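Local coordinates for TT1561 protein (Thermus thermophilus, PDB 1UF3) that is probably a metal-dependent phosphoesterase of the calcineurin superfamily and binds calcium ions, at the calcium ion site and the interface of chains C and B. Sequence-based numbering; all coordinates share one arbitrary frame. Chains: chain A/B/C, hypothetical protein TT1561.

Contact 1: the calcium ion site. Residues chain A 6-7, 32-34; chain B 1-2. With CA (calcium ion), chain D.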
loop_
_atom_site.group_PDB
_atom_site.type_symbol
_atom_site.label_atom_id
_atom_site.label_comp_id
_atom_site.label_asym_id
_atom_site.label_seq_id
_atom_site.Cartn_x
_atom_site.Cartn_y
_atom_site.Cartn_z
ATOM N N ARG A 6 11.938 -5.877 9.888
ATOM C CA ARG A 6 12.118 -7.303 10.134
ATOM C C ARG A 6 13.306 -7.816 9.333
ATOM O O ARG A 6 14.072 -8.634 9.836
ATOM C CB ARG A 6 10.870 -8.117 9.767
ATOM C CG ARG A 6 11.082 -9.648 9.930
ATOM C CD ARG A 6 9.827 -10.496 9.620
ATOM N NE ARG A 6 10.125 -11.926 9.699
ATOM C CZ ARG A 6 9.429 -12.904 9.107
ATOM N NH1 ARG A 6 8.350 -12.643 8.375
ATOM N NH2 ARG A 6 9.857 -14.156 9.205
ATOM N N TYR A 7 13.464 -7.326 8.098
ATOM C CA TYR A 7 14.564 -7.733 7.227
ATOM C C TYR A 7 15.578 -6.634 6.978
ATOM O O TYR A 7 15.260 -5.569 6.428
ATOM C CB TYR A 7 14.038 -8.239 5.891
ATOM C CG TYR A 7 13.125 -9.424 6.050
ATOM C CD1 TYR A 7 11.763 -9.242 6.298
ATOM C CD2 TYR A 7 13.636 -10.729 6.048
ATOM C CE1 TYR A 7 10.936 -10.324 6.542
ATOM C CE2 TYR A 7 12.814 -11.823 6.296
ATOM C CZ TYR A 7 11.464 -11.610 6.545
ATOM O OH TYR A 7 10.641 -12.668 6.819
ATOM N N GLY A 32 12.818 -6.674 -0.579
ATOM C CA GLY A 32 11.803 -6.247 0.371
ATOM C C GLY A 32 12.468 -5.786 1.659
ATOM O O GLY A 32 11.789 -5.562 2.663
ATOM N N ALA A 33 13.794 -5.631 1.652
ATOM C CA ALA A 33 14.492 -5.193 2.865
ATOM C C ALA A 33 13.854 -3.929 3.435
ATOM O O ALA A 33 13.526 -2.999 2.689
ATOM C CB ALA A 33 15.980 -4.941 2.575
ATOM N N ASP A 34 13.701 -3.898 4.756
ATOM C CA ASP A 34 13.097 -2.785 5.480
ATOM C C ASP A 34 14.139 -1.795 5.980
ATOM O O ASP A 34 13.814 -0.674 6.386
ATOM C CB ASP A 34 12.307 -3.310 6.677
ATOM C CG ASP A 34 11.376 -4.457 6.302
ATOM O OD1 ASP A 34 10.505 -4.258 5.414
ATOM O OD2 ASP A 34 11.528 -5.563 6.882
HETATM N N MSE B 1 8.933 -6.757 5.647
HETATM C CA MSE B 1 8.523 -8.067 5.050
HETATM C C MSE B 1 9.156 -8.300 3.678
HETATM O O MSE B 1 9.480 -7.340 2.961
HETATM C CB MSE B 1 6.998 -8.133 4.912
HETATM C CG MSE B 1 6.246 -8.094 6.237
HETATM SE SE MSE B 1 6.784 -9.496 7.501
HETATM C CE MSE B 1 5.947 -11.027 6.620
ATOM N N ARG B 2 9.344 -9.577 3.325
ATOM C CA ARG B 2 9.905 -9.938 2.024
ATOM C C ARG B 2 8.903 -9.413 1.005
ATOM O O ARG B 2 7.714 -9.330 1.305
ATOM C CB ARG B 2 10.003 -11.458 1.879
ATOM C CG ARG B 2 11.059 -12.143 2.720
ATOM C CD ARG B 2 11.009 -13.647 2.462
ATOM N NE ARG B 2 12.170 -14.350 2.994
ATOM C CZ ARG B 2 12.285 -14.798 4.240
ATOM N NH1 ARG B 2 11.296 -14.633 5.117
ATOM N NH2 ARG B 2 13.411 -15.403 4.607
HETATM CA CA CA D . 9.681 -5.020 3.648
HETATM O O HOH W 1 7.661 -3.873 4.801
HETATM O O HOH W 2 10.167 -2.569 2.884
HETATM O O HOH W 3 8.246 -4.785 1.616
#
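Backbone groups supply much of the calcium shell: A:Gly32, with positive phi (85°), offers its carbonyl O at 2.4 Å from the ion CA, and the selenomethionine B:Met1 chelates the metal through both its carbonyl O and its terminal amino N, the latter a longer bond of 2.8 Å. A:Asp34 is the acidic ligand, binding through one carboxylate oxygen, OD1, at 2.1 Å from CA. Three waters bring the ligands seen to seven. The CG of A:Asp34 stands anti to the carbonyl carbon, and its second oxygen, OD2, turns back to the start of strand 7-12. There the amide N of A:Tyr7 donates to OD2 over 2.9 Å in a nearly straight bond (171° at H) on the anti lone pair, while the amide N of A:Arg6 meets OD2 from above the carboxylate plane. Two amides thus fix the carboxylate's rotation and leave OD1 to the metal; the calcium would probably favour the uncharged form of the B:Met1 amine. Around the ion the two chains interlock. The bent B:Met1 side chain brings SE to the in-plane edge of the A:Arg6 guanidinium, 3.6 Å from NH1, and A:Tyr7 CZ lies over one face of that same group. B:Arg2, extended from CG to NE, crosses A:Tyr7 at about a right angle; its CG sits over the ring's rim and its NH1 comes within 2.7 Å of the phenol OH, the flat groups inclined by 66°. Built from two chains, the site ties the N-terminus of one subunit to the loop after helix 18-31 of another, and so is likely to help hold the subunits of the deposited assembly together.

Contact 2: the interface of chains C and B. Residues chain C 1-2, 61-63, 93; chain B 3, 106-107, 148.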
loop_
_atom_site.group_PDB
_atom_site.type_symbol
_atom_site.label_atom_id
_atom_site.label_comp_id
_atom_site.label_asym_id
_atom_site.label_seq_id
_atom_site.Cartn_x
_atom_site.Cartn_y
_atom_site.Cartn_z
HETATM N N MSE C 1 -5.249 -5.416 -6.079
HETATM C CA MSE C 1 -3.919 -4.875 -5.677
HETATM C C MSE C 1 -3.175 -4.153 -6.800
HETATM O O MSE C 1 -2.492 -3.173 -6.539
HETATM C CB MSE C 1 -3.015 -5.988 -5.129
HETATM C CG MSE C 1 -3.215 -6.284 -3.654
HETATM SE SE MSE C 1 -2.740 -4.848 -2.415
HETATM C CE MSE C 1 -1.248 -5.702 -1.505
ATOM N N ARG C 2 -3.312 -4.623 -8.037
ATOM C CA ARG C 2 -2.598 -3.987 -9.154
ATOM C C ARG C 2 -3.255 -2.698 -9.634
ATOM O O ARG C 2 -4.489 -2.612 -9.693
ATOM C CB ARG C 2 -2.485 -4.940 -10.356
ATOM C CG ARG C 2 -1.739 -6.269 -10.101
ATOM C CD ARG C 2 -1.464 -6.965 -11.459
ATOM N NE ARG C 2 -1.144 -8.382 -11.328
ATOM C CZ ARG C 2 -0.036 -8.845 -10.766
ATOM N NH1 ARG C 2 0.861 -8.007 -10.287
ATOM N NH2 ARG C 2 0.166 -10.149 -10.676
ATOM N N GLU C 61 9.368 -14.854 -11.683
ATOM C CA GLU C 61 9.720 -14.210 -10.418
ATOM C C GLU C 61 9.273 -12.739 -10.328
ATOM O O GLU C 61 9.122 -12.184 -9.233
ATOM C CB GLU C 61 11.235 -14.277 -10.205
ATOM C CG GLU C 61 11.790 -15.703 -10.135
ATOM C CD GLU C 61 11.983 -16.181 -8.712
ATOM O OE1 GLU C 61 11.064 -15.969 -7.882
ATOM O OE2 GLU C 61 13.049 -16.774 -8.425
ATOM N N ALA C 62 9.091 -12.110 -11.481
ATOM C CA ALA C 62 8.664 -10.713 -11.540
ATOM C C ALA C 62 7.350 -10.425 -10.806
ATOM O O ALA C 62 7.223 -9.393 -10.149
ATOM C CB ALA C 62 8.514 -10.294 -12.987
ATOM N N HIS C 63 6.381 -11.328 -10.930
ATOM C CA HIS C 63 5.058 -11.123 -10.327
ATOM C C HIS C 63 4.453 -9.824 -10.861
ATOM O O HIS C 63 4.009 -8.987 -10.079
ATOM C CB HIS C 63 5.131 -11.031 -8.799
ATOM C CG HIS C 63 5.264 -12.356 -8.122
ATOM N ND1 HIS C 63 6.486 -12.934 -7.848
ATOM C CD2 HIS C 63 4.326 -13.240 -7.707
ATOM C CE1 HIS C 63 6.295 -14.118 -7.295
ATOM N NE2 HIS C 63 4.995 -14.327 -7.198
ATOM N N GLU C 93 -0.686 -14.065 -14.674
ATOM C CA GLU C 93 -0.376 -12.691 -15.032
ATOM C C GLU C 93 0.591 -12.681 -16.228
ATOM O O GLU C 93 0.820 -11.633 -16.825
ATOM C CB GLU C 93 0.245 -11.925 -13.864
ATOM C CG GLU C 93 1.639 -12.373 -13.427
ATOM C CD GLU C 93 1.618 -13.672 -12.626
ATOM O OE1 GLU C 93 2.591 -13.930 -11.902
ATOM O OE2 GLU C 93 0.634 -14.428 -12.717
ATOM N N ARG B 3 9.346 -9.072 -0.198
ATOM C CA ARG B 3 8.389 -8.555 -1.167
ATOM C C ARG B 3 7.478 -9.626 -1.728
ATOM O O ARG B 3 6.357 -9.345 -2.145
ATOM C CB ARG B 3 9.090 -7.801 -2.296
ATOM C CG ARG B 3 10.066 -8.587 -3.100
ATOM C CD ARG B 3 10.377 -7.806 -4.379
ATOM N NE ARG B 3 9.406 -8.066 -5.430
ATOM C CZ ARG B 3 9.574 -8.965 -6.398
ATOM N NH1 ARG B 3 10.686 -9.686 -6.452
ATOM N NH2 ARG B 3 8.624 -9.154 -7.307
ATOM N N GLY B 106 3.277 -10.400 -3.048
ATOM C CA GLY B 106 3.630 -11.152 -4.239
ATOM C C GLY B 106 3.328 -10.303 -5.473
ATOM O O GLY B 106 4.233 -9.854 -6.143
ATOM N N PRO B 107 2.054 -10.012 -5.763
ATOM C CA PRO B 107 0.857 -10.412 -5.016
ATOM C C PRO B 107 0.294 -11.810 -5.283
ATOM O O PRO B 107 0.303 -12.288 -6.418
ATOM C CB PRO B 107 -0.161 -9.335 -5.408
ATOM C CG PRO B 107 0.200 -9.051 -6.809
ATOM C CD PRO B 107 1.720 -8.985 -6.769
ATOM N N ASP B 148 -5.463 -12.071 -13.148
ATOM C CA ASP B 148 -4.016 -11.952 -13.203
ATOM C C ASP B 148 -3.249 -12.068 -11.905
ATOM O O ASP B 148 -2.433 -11.218 -11.593
ATOM C CB ASP B 148 -3.647 -10.631 -13.889
ATOM C CG ASP B 148 -4.194 -9.424 -13.146
ATOM O OD1 ASP B 148 -5.363 -9.497 -12.692
ATOM O OD2 ASP B 148 -3.465 -8.412 -13.022
HETATM O O HOH W 4 1.827 -11.852 -8.895
#
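C:Arg2 leaves its backbone with CG anti to the carbonyl carbon (chi1 -60°) and runs extended from CG to NE, whereas B:Asp148 holds CG in the crowded position between backbone N and carbonyl carbon (chi1 60°), so the two side chains meet tip to tip. The guanidinium grips B:Asp148 side-on, with NE and NH2 both directed at one backbone oxygen. NE lies 3.1 Å from B:Asp148 O and NH2 3.0 Å from that O, both bonds close to the guanidinium plane and in the plane of the carbonyl. The carboxylate adds a salt bridge, OD2 to C:Arg2 NE at 2.9 Å, although as a hydrogen bond it is weak and bent; the guanidinium and carboxylate planes are 53° apart. On its other side NH2 reaches water 4, which passes the link to the carbonyl O of B:Pro107. The ring of B:Pro107, following a cis peptide, crosses the arginine at about a right angle and rests its CG 3.7 Å from C:Arg2 NH1. Nearby, C:His63 packs beside B:Gly106, its ring steadied by a bond from ND1 to C:Glu61 O over 3.1 Å. An alanine in place of C:Arg2 would probably lose the paired grip on the B:Asp148 carbonyl, the salt bridge and the water link, loosening this patch. The patch joins chain C's N-terminus and the end of its 3-10 helix 60-62 to chain B loops, one between strands 101-104 and 108-113, the other between 3-10 helix 142-145 and strand 151-155.

About 17 Å separates the C-alpha centres of contact 1 and contact 2, and chain B takes part in both. Its N-terminal segment runs from one to the other: residues 1 and 2 belong to contact 1, and B:Arg3, the next residue, belongs to contact 2. Chain B bridges A and C in this way within the deposited eight-chain assembly, whose biological relevance the structure alone does not settle. In the copies given, residues 1 and 2 of chain B meet chain A, and those of chain C meet chain B. The chain C–chain B interface is not an exact two-fold.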